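Local coordinates for protein endo-1,4-b-d-mannanase (Trichoderma reesei, PDB 1QNR) that hydrolyses internal beta-1,4-mannosidic linkages of mannans as a glycoside hydrolase family 5 endo-mannanase with a TIM-barrel catalytic domain, at residues V52-G57 with V273-G278; T249-G254 with A288-T293. One frame throughout, in Å; residues are numbered along the deposited sequence.

Interaction 1 (V52-G57 with V273-G278)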
ATOM      1  N   VAL A  52      -7.798  -2.417  -8.672  1.00  7.26           N
ATOM      2  CA  VAL A  52      -6.442  -2.200  -8.097  1.00  8.52           C
ATOM      3  C   VAL A  52      -6.259  -3.090  -6.863  1.00  7.53           C
ATOM      4  O   VAL A  52      -7.204  -3.214  -6.043  1.00  8.94           O
ATOM      5  CB  VAL A  52      -6.261  -0.710  -7.692  1.00  7.85           C
ATOM      6  CG1 VAL A  52      -4.767  -0.488  -7.288  1.00 10.35           C
ATOM      7  CG2 VAL A  52      -6.588   0.267  -8.832  1.00 10.61           C
ATOM      8  N   VAL A  53      -5.086  -3.717  -6.761  1.00  6.66           N
ATOM      9  CA  VAL A  53      -4.749  -4.600  -5.632  1.00  7.26           C
ATOM     10  C   VAL A  53      -3.424  -4.089  -5.032  1.00  7.78           C
ATOM     11  O   VAL A  53      -2.455  -3.829  -5.767  1.00  7.87           O
ATOM     12  CB  VAL A  53      -4.563  -6.098  -6.055  1.00  7.70           C
ATOM     13  CG1 VAL A  53      -4.420  -6.995  -4.808  1.00  9.06           C
ATOM     14  CG2 VAL A  53      -5.743  -6.554  -6.870  1.00  9.66           C
ATOM     15  N   ARG A  54      -3.373  -4.011  -3.688  1.00  6.84           N
ATOM     16  CA  ARG A  54      -2.111  -3.616  -2.980  1.00  5.96           C
ATOM     17  C   ARG A  54      -1.459  -4.887  -2.449  1.00  6.33           C
ATOM     18  O   ARG A  54      -2.108  -5.665  -1.697  1.00  7.98           O
ATOM     19  CB  ARG A  54      -2.455  -2.551  -1.937  1.00  7.21           C
ATOM     20  CG  ARG A  54      -1.168  -2.030  -1.213  1.00  7.13           C
ATOM     21  CD  ARG A  54      -1.519  -0.652  -0.590  1.00  6.15           C
ATOM     22  NE  ARG A  54      -0.449  -0.149   0.319  1.00  7.12           N
ATOM     23  CZ  ARG A  54      -0.427  -0.374   1.657  1.00  6.41           C
ATOM     24  NH1 ARG A  54      -1.350  -1.162   2.236  1.00  7.52           N
ATOM     25  NH2 ARG A  54       0.513   0.262   2.368  1.00  7.20           N
ATOM     26  N   VAL A  55      -0.195  -5.157  -2.834  1.00  6.19           N
ATOM     27  CA  VAL A  55       0.525  -6.449  -2.449  1.00  6.52           C
ATOM     28  C   VAL A  55       1.855  -6.061  -1.826  1.00  7.48           C
ATOM     29  O   VAL A  55       2.440  -5.010  -2.205  1.00  8.83           O
ATOM     30  CB  VAL A  55       0.689  -7.363  -3.699  1.00  7.37           C
ATOM     31  CG1 VAL A  55      -0.688  -7.675  -4.325  1.00  9.31           C
ATOM     32  CG2 VAL A  55       1.637  -6.788  -4.765  1.00  8.75           C
ATOM     33  N   TRP A  56       2.417  -6.916  -0.937  1.00  7.10           N
ATOM     34  CA  TRP A  56       3.777  -6.536  -0.391  1.00  6.90           C
ATOM     35  C   TRP A  56       4.866  -6.733  -1.444  1.00  7.30           C
ATOM     36  O   TRP A  56       4.986  -7.770  -2.112  1.00  8.57           O
ATOM     37  CB  TRP A  56       4.109  -7.363   0.862  1.00  7.88           C
ATOM     38  CG  TRP A  56       3.397  -6.921   2.136  1.00  6.84           C
ATOM     39  CD1 TRP A  56       3.563  -7.602   3.321  1.00  8.01           C
ATOM     40  CD2 TRP A  56       2.543  -5.782   2.422  1.00  7.45           C
ATOM     41  NE1 TRP A  56       2.906  -6.923   4.327  1.00  8.77           N
ATOM     42  CE2 TRP A  56       2.252  -5.832   3.808  1.00  8.42           C
ATOM     43  CE3 TRP A  56       1.983  -4.742   1.621  1.00  7.83           C
ATOM     44  CZ2 TRP A  56       1.470  -4.860   4.474  1.00  8.76           C
ATOM     45  CZ3 TRP A  56       1.176  -3.792   2.321  1.00  7.65           C
ATOM     46  CH2 TRP A  56       0.892  -3.832   3.737  1.00  7.91           C
ATOM     47  N   GLY A  57       5.786  -5.746  -1.535  1.00  6.31           N
ATOM     48  CA  GLY A  57       6.968  -5.889  -2.414  1.00  7.74           C
ATOM     49  C   GLY A  57       8.237  -6.199  -1.652  1.00  6.54           C
ATOM     50  O   GLY A  57       9.351  -6.071  -2.251  1.00 10.82           O
ATOM     51  N   VAL A 273      -5.806   8.698  -2.209  1.00  9.68           N
ATOM     52  CA  VAL A 273      -6.282   7.300  -2.173  1.00  8.55           C
ATOM     53  C   VAL A 273      -6.496   6.906  -0.699  1.00  8.27           C
ATOM     54  O   VAL A 273      -5.566   7.012   0.136  1.00  9.02           O
ATOM     55  CB  VAL A 273      -5.304   6.301  -2.846  1.00  8.76           C
ATOM     56  CG1 VAL A 273      -5.764   4.829  -2.706  1.00  9.68           C
ATOM     57  CG2 VAL A 273      -5.168   6.629  -4.342  1.00 10.79           C
ATOM     58  N   PHE A 274      -7.729   6.485  -0.410  1.00  8.67           N
ATOM     59  CA  PHE A 274      -8.131   5.981   0.922  1.00  7.16           C
ATOM     60  C   PHE A 274      -7.653   4.503   0.939  1.00  7.27           C
ATOM     61  O   PHE A 274      -8.400   3.607   0.480  1.00  8.44           O
ATOM     62  CB  PHE A 274      -9.634   6.158   1.060  1.00  7.17           C
ATOM     63  CG  PHE A 274     -10.363   5.720   2.289  1.00  7.85           C
ATOM     64  CD1 PHE A 274      -9.663   5.555   3.492  1.00  8.46           C
ATOM     65  CD2 PHE A 274     -11.745   5.507   2.278  1.00  9.02           C
ATOM     66  CE1 PHE A 274     -10.400   5.207   4.644  1.00 10.57           C
ATOM     67  CE2 PHE A 274     -12.477   5.129   3.407  1.00 10.14           C
ATOM     68  CZ  PHE A 274     -11.777   5.007   4.603  1.00 10.32           C
ATOM     69  N   GLU A 275      -6.397   4.281   1.314  1.00  7.23           N
ATOM     70  CA  GLU A 275      -5.647   3.063   0.933  1.00  6.49           C
ATOM     71  C   GLU A 275      -5.802   1.863   1.855  1.00  7.02           C
ATOM     72  O   GLU A 275      -5.534   0.739   1.396  1.00  6.69           O
ATOM     73  CB  GLU A 275      -4.152   3.476   0.836  1.00  9.12           C
ATOM     74  CG  GLU A 275      -3.195   2.353   0.395  1.00  9.58           C
ATOM     75  CD  GLU A 275      -1.743   2.825   0.327  1.00  8.24           C
ATOM     76  OE1 GLU A 275      -1.170   3.227   1.360  1.00  9.70           O
ATOM     77  OE2 GLU A 275      -1.170   2.673  -0.821  1.00  8.55           O
ATOM     78  N   GLU A 276      -6.212   2.074   3.117  1.00  6.36           N
ATOM     79  CA  GLU A 276      -6.554   0.974   4.017  1.00  7.74           C
ATOM     80  C   GLU A 276      -7.657   1.414   4.961  1.00  7.62           C
ATOM     81  O   GLU A 276      -7.585   2.586   5.416  1.00  8.53           O
ATOM     82  CB  GLU A 276      -5.396   0.504   4.922  1.00  8.56           C
ATOM     83  CG  GLU A 276      -4.134  -0.073   4.255  1.00  8.09           C
ATOM     84  CD  GLU A 276      -3.140  -0.553   5.254  1.00  9.51           C
ATOM     85  OE1 GLU A 276      -3.472  -0.679   6.484  1.00  9.33           O
ATOM     86  OE2 GLU A 276      -1.946  -0.813   4.937  1.00 11.23           O
ATOM     87  N   TYR A 277      -8.573   0.537   5.346  1.00  8.31           N
ATOM     88  CA  TYR A 277      -9.540   0.874   6.417  1.00  8.21           C
ATOM     89  C   TYR A 277     -10.198  -0.419   6.914  1.00  8.63           C
ATOM     90  O   TYR A 277     -10.350  -1.385   6.158  1.00  8.59           O
ATOM     91  CB  TYR A 277     -10.610   1.867   5.942  1.00  7.82           C
ATOM     92  CG  TYR A 277     -11.399   1.468   4.722  1.00  7.58           C
ATOM     93  CD1 TYR A 277     -12.585   0.709   4.753  1.00  8.00           C
ATOM     94  CD2 TYR A 277     -11.001   1.877   3.423  1.00  8.66           C
ATOM     95  CE1 TYR A 277     -13.305   0.391   3.622  1.00  9.54           C
ATOM     96  CE2 TYR A 277     -11.712   1.561   2.285  1.00  8.99           C
ATOM     97  CZ  TYR A 277     -12.873   0.798   2.351  1.00  8.50           C
ATOM     98  OH  TYR A 277     -13.603   0.455   1.210  1.00  9.50           O
ATOM     99  N   GLY A 278     -10.658  -0.380   8.171  1.00  8.96           N
ATOM    100  CA  GLY A 278     -11.442  -1.530   8.671  1.00 10.13           C
ATOM    101  C   GLY A 278     -12.064  -1.154  10.015  1.00  9.86           C
ATOM    102  O   GLY A 278     -11.504  -0.331  10.771  1.00 10.96           O
TER
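The guanidinium of Arg54 has a partner on each face. One face carries the carboxylate of Glu275, stacked with its plane 29° from that of the guanidinium; OE1 lies 3.2 Å above. Against the opposite face comes the edge of the Trp56 indole, with CZ3 3.6 Å above the guanidinium plane and offset toward its rim. Near the edge, tilted somewhat out of the plane, sits Glu276 OE2. Arg54 NH1 donates to Glu276 OE2 over 2.8 Å, with an N-H...O angle of 147°, and the acceptor uses its anti lone pair. A second salt bridge joins Arg54 NE to Glu275 OE2 at 3.1 Å. The Arg54 chain is extended from CG to NE, with CG anti to the backbone N (chi1 -177°), and this carries the charge across to the other strand. All four touching residues are buried. His241 also bonds Glu275 OE1, and Tyr243 bonds Glu276 OE1. Asn25, Glu165 and Asn168 take further guanidinium bonds. A bound mannose about 5 Å from the Glu276 side chain is consistent with a place at the substrate site. In the family 5 TIM barrel the network spans the interior between strands 52-54 and 272-277, with strands 21-25 and 300-309 between them on one side.

Interaction 2 (T249-G254 with A288-T293). With NAG (2-acetamido-2-deoxy-beta-D-glucopyranose), chain H.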
ATOM      1  N   THR A 249     -10.526   6.127  18.656  1.00 16.60           N
ATOM      2  CA  THR A 249     -11.596   7.025  18.221  1.00 16.89           C
ATOM      3  C   THR A 249     -12.860   6.220  17.958  1.00 17.12           C
ATOM      4  O   THR A 249     -12.793   4.998  17.868  1.00 19.36           O
ATOM      5  CB  THR A 249     -11.183   7.860  16.971  1.00 17.44           C
ATOM      6  OG1 THR A 249     -10.909   6.891  15.943  1.00 19.32           O
ATOM      7  CG2 THR A 249      -9.942   8.679  17.161  1.00 18.69           C
ATOM      8  N   ASN A 250     -14.009   6.854  17.763  1.00 16.70           N
ATOM      9  CA  ASN A 250     -15.220   6.083  17.412  1.00 18.45           C
ATOM     10  C   ASN A 250     -15.296   5.907  15.874  1.00 16.51           C
ATOM     11  O   ASN A 250     -14.501   6.519  15.142  1.00 16.25           O
ATOM     12  CB  ASN A 250     -16.473   6.645  18.031  1.00 21.22           C
ATOM     13  CG  ASN A 250     -16.819   7.976  17.487  1.00 27.35           C
ATOM     14  OD1 ASN A 250     -16.672   8.371  16.354  1.00 25.15           O
ATOM     15  ND2 ASN A 250     -17.424   8.841  18.367  1.00 35.36           N
ATOM     16  N   TYR A 251     -16.210   5.048  15.415  1.00 14.34           N
ATOM     17  CA  TYR A 251     -16.275   4.813  13.981  1.00 13.36           C
ATOM     18  C   TYR A 251     -16.743   5.990  13.199  1.00 14.07           C
ATOM     19  O   TYR A 251     -16.265   6.308  12.063  1.00 15.00           O
ATOM     20  CB  TYR A 251     -17.176   3.569  13.713  1.00 15.39           C
ATOM     21  CG  TYR A 251     -16.611   2.273  14.250  1.00 16.11           C
ATOM     22  CD1 TYR A 251     -15.315   1.837  14.028  1.00 16.57           C
ATOM     23  CD2 TYR A 251     -17.425   1.402  15.041  1.00 19.73           C
ATOM     24  CE1 TYR A 251     -14.812   0.661  14.523  1.00 16.45           C
ATOM     25  CE2 TYR A 251     -16.927   0.237  15.507  1.00 20.22           C
ATOM     26  CZ  TYR A 251     -15.653  -0.199  15.259  1.00 18.48           C
ATOM     27  OH  TYR A 251     -15.175  -1.383  15.752  1.00 18.68           O
ATOM     28  N   THR A 252     -17.743   6.792  13.642  1.00 14.37           N
ATOM     29  CA  THR A 252     -18.283   7.927  12.894  1.00 15.51           C
ATOM     30  C   THR A 252     -17.312   9.086  12.721  1.00 14.26           C
ATOM     31  O   THR A 252     -17.422   9.823  11.719  1.00 16.33           O
ATOM     32  CB  THR A 252     -19.614   8.425  13.539  1.00 18.86           C
ATOM     33  OG1 THR A 252     -19.242   8.737  14.919  0.50 18.51           O
ATOM     34  CG2 THR A 252     -20.682   7.374  13.601  0.50 16.62           C
ATOM     35  N   TRP A 253     -16.287   9.140  13.573  1.00 13.13           N
ATOM     36  CA  TRP A 253     -15.167  10.090  13.438  1.00 12.76           C
ATOM     37  C   TRP A 253     -14.423   9.873  12.111  1.00 12.82           C
ATOM     38  O   TRP A 253     -13.747  10.738  11.589  1.00 12.64           O
ATOM     39  CB  TRP A 253     -14.221   9.907  14.638  1.00 13.46           C
ATOM     40  CG  TRP A 253     -12.886  10.609  14.641  1.00 13.51           C
ATOM     41  CD1 TRP A 253     -12.622  11.817  15.230  1.00 14.04           C
ATOM     42  CD2 TRP A 253     -11.608  10.154  14.083  1.00 11.96           C
ATOM     43  NE1 TRP A 253     -11.296  12.137  15.069  1.00 13.75           N
ATOM     44  CE2 TRP A 253     -10.648  11.142  14.357  1.00 12.09           C
ATOM     45  CE3 TRP A 253     -11.262   8.990  13.373  1.00 13.09           C
ATOM     46  CZ2 TRP A 253      -9.319  11.030  13.944  1.00 12.85           C
ATOM     47  CZ3 TRP A 253      -9.917   8.854  12.975  1.00 12.61           C
ATOM     48  CH2 TRP A 253      -8.982   9.870  13.255  1.00 12.49           C
ATOM     49  N   GLY A 254     -14.512   8.677  11.518  1.00 12.16           N
ATOM     50  CA  GLY A 254     -13.832   8.374  10.252  1.00 10.80           C
ATOM     51  C   GLY A 254     -14.315   9.212   9.090  1.00  9.90           C
ATOM     52  O   GLY A 254     -13.521   9.451   8.163  1.00 11.32           O
ATOM     53  N   ALA A 288     -19.689   0.976   5.596  1.00 12.52           N
ATOM     54  CA  ALA A 288     -20.483   1.469   4.451  1.00 12.81           C
ATOM     55  C   ALA A 288     -20.553   2.990   4.395  1.00 13.67           C
ATOM     56  O   ALA A 288     -20.415   3.621   3.320  1.00 12.73           O
ATOM     57  CB  ALA A 288     -21.880   0.778   4.459  1.00 14.41           C
ATOM     58  N   PRO A 289     -20.806   3.721   5.508  1.00 13.12           N
ATOM     59  CA  PRO A 289     -20.807   5.188   5.472  1.00 13.67           C
ATOM     60  C   PRO A 289     -19.467   5.807   5.039  1.00 11.92           C
ATOM     61  O   PRO A 289     -19.446   6.845   4.336  1.00 13.07           O
ATOM     62  CB  PRO A 289     -21.212   5.586   6.909  1.00 15.81           C
ATOM     63  CG  PRO A 289     -21.901   4.395   7.478  1.00 17.63           C
ATOM     64  CD  PRO A 289     -21.234   3.173   6.834  1.00 15.87           C
ATOM     65  N   TRP A 290     -18.355   5.138   5.407  1.00 11.26           N
ATOM     66  CA  TRP A 290     -17.036   5.618   4.951  1.00 10.94           C
ATOM     67  C   TRP A 290     -16.847   5.549   3.421  1.00  9.82           C
ATOM     68  O   TRP A 290     -16.320   6.465   2.811  1.00 11.05           O
ATOM     69  CB  TRP A 290     -15.907   4.831   5.622  1.00 10.10           C
ATOM     70  CG  TRP A 290     -15.845   4.811   7.124  1.00  9.43           C
ATOM     71  CD1 TRP A 290     -16.440   5.696   8.042  1.00 11.17           C
ATOM     72  CD2 TRP A 290     -15.125   3.898   7.925  1.00  9.37           C
ATOM     73  NE1 TRP A 290     -16.160   5.336   9.317  1.00 10.88           N
ATOM     74  CE2 TRP A 290     -15.307   4.226   9.300  1.00 10.37           C
ATOM     75  CE3 TRP A 290     -14.244   2.805   7.643  1.00  9.54           C
ATOM     76  CZ2 TRP A 290     -14.746   3.509  10.347  1.00 11.43           C
ATOM     77  CZ3 TRP A 290     -13.657   2.104   8.671  1.00  9.84           C
ATOM     78  CH2 TRP A 290     -13.881   2.463  10.034  1.00 11.10           C
ATOM     79  N   GLN A 291     -17.338   4.436   2.858  1.00  9.77           N
ATOM     80  CA  GLN A 291     -17.236   4.256   1.388  1.00 10.56           C
ATOM     81  C   GLN A 291     -18.113   5.317   0.726  1.00 10.81           C
ATOM     82  O   GLN A 291     -17.632   5.904  -0.258  1.00 11.37           O
ATOM     83  CB  GLN A 291     -17.783   2.844   1.042  1.00 10.51           C
ATOM     84  CG  GLN A 291     -16.900   1.733   1.607  1.00 11.43           C
ATOM     85  CD  GLN A 291     -17.368   0.360   1.131  1.00 12.10           C
ATOM     86  OE1 GLN A 291     -18.620   0.123   1.023  1.00 13.65           O
ATOM     87  NE2 GLN A 291     -16.403  -0.525   0.918  1.00 10.36           N
ATOM     88  N   THR A 292     -19.314   5.622   1.278  1.00 11.88           N
ATOM     89  CA  THR A 292     -20.105   6.689   0.642  1.00 12.80           C
ATOM     90  C   THR A 292     -19.457   8.053   0.795  1.00 12.12           C
ATOM     91  O   THR A 292     -19.447   8.862  -0.182  1.00 12.58           O
ATOM     92  CB  THR A 292     -21.509   6.708   1.314  1.00 13.41           C
ATOM     93  OG1 THR A 292     -22.165   5.479   0.949  1.00 14.85           O
ATOM     94  CG2 THR A 292     -22.341   7.905   0.833  1.00 15.77           C
ATOM     95  N   THR A 293     -18.886   8.379   1.948  1.00 11.50           N
ATOM     96  CA  THR A 293     -18.168   9.646   2.096  1.00 10.64           C
ATOM     97  C   THR A 293     -17.044   9.765   1.076  1.00  9.92           C
ATOM     98  O   THR A 293     -16.873  10.806   0.405  1.00 11.42           O
ATOM     99  CB  THR A 293     -17.702   9.802   3.552  1.00 11.85           C
ATOM    100  OG1 THR A 293     -18.828   9.797   4.465  1.00 13.11           O
ATOM    101  CG2 THR A 293     -16.868  11.057   3.788  1.00 12.75           C
TER
HETATM  102  C1  NAG H 432     -18.327  10.158  18.478  1.00 48.06           C
HETATM  103  C2  NAG H 432     -19.753  10.510  18.751  1.00 52.21           C
HETATM  104  C3  NAG H 432     -20.131  11.921  18.323  1.00 54.50           C
HETATM  105  C4  NAG H 432     -18.930  12.846  18.591  1.00 56.02           C
HETATM  106  C5  NAG H 432     -17.660  12.364  17.834  1.00 55.17           C
HETATM  107  C6  NAG H 432     -16.496  13.302  18.093  1.00 55.99           C
HETATM  108  C7  NAG H 432     -21.029   8.356  18.558  1.00 52.91           C
HETATM  109  C8  NAG H 432     -22.112   7.679  17.791  1.00 52.89           C
HETATM  110  N2  NAG H 432     -20.684   9.573  18.071  1.00 52.05           N
HETATM  111  O3  NAG H 432     -21.303  12.287  19.066  1.00 54.42           O
HETATM  112  O4  NAG H 432     -19.197  14.190  18.117  1.00 57.31           O
HETATM  113  O5  NAG H 432     -17.278  11.085  18.284  1.00 52.37           O
HETATM  114  O6  NAG H 432     -15.277  12.817  17.693  1.00 56.51           O
HETATM  115  O7  NAG H 432     -20.533   7.905  19.494  1.00 52.76           O
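Tyr251 O accepts two N-H groups from opposite faces of its carbonyl plane. Trp290 NE1 lies 2.9 Å from Tyr251 O across the contact, and Gly254 N lies 3.0 Å from Tyr251 O within the turn. The indole N-H...O angle is 149°. The oxygen lies almost in the plane of the Trp290 ring, at its edge, while NE1 stands above the plane of the carbonyl. Trp290 has CG beside its backbone N and anti to the carbonyl carbon (chi1 -57°), and the indole extends from its helix toward the 249-254 turn. Beyond the hydrogen bond, Trp290 CZ2 packs obliquely on Tyr251 CD1 at 4.1 Å. Gly254 has no side chain, and the Trp290 indole lies close to its backbone, with Trp290 NE1 3.9 Å from Gly254 CA. Tyr251 OH turns to another partner, Gln281 N.

The contact joins the N-terminal turn of helix 253-267 to helix 283-295, both on the outside of the TIM barrel. The turn around Asn250 leads into helix 253-267, and Asn250 caps this entry. Trp253 N donates to Asn250 OD1 at 2.9 Å, nearly in line with the side-chain C=O. In one of its two conformers Thr252 OG1 may also donate to Asn250 OD1. Asn250 ND2 is bonded covalently to NAG C1, so this capping residue is also an N-glycosylation site, in an Asn-Tyr-Thr sequon. Its OD1 serves the helix while its ND2 holds the sugar. NAG O6 lies at the edge of the Trp253 ring, 3.8 Å from Trp253 CD1. Thr249 CG2 sits over the centre of one face of that ring. Pro244 of helix 244-247 touches both Tyr251 and Trp290, and Leu242 of strand 238-242 packs against Trp253 and Trp290.

How the interactions relate
From the N terminus, strand 52-54 and the loop after it come first. Segment 249-254 follows much later and leads into helix 253-267. Strand 272-277 comes next and closes interaction 1, a loop of 215 intervening residues. Helix 283-295 then supplies 288-293 and closes interaction 2 over 33 residues. The segments alternate, so the two loops cross rather than nest. Interaction 1 ties two strands across the barrel interior; interaction 2 joins the helices before and after strand 272-277 on the outside. Their centres are 17 Å apart, yet they touch through that strand: Tyr277 OH probably bonds Gln291 NE2 at 3.0 Å, and Phe274 and Tyr277 pack on Trp290.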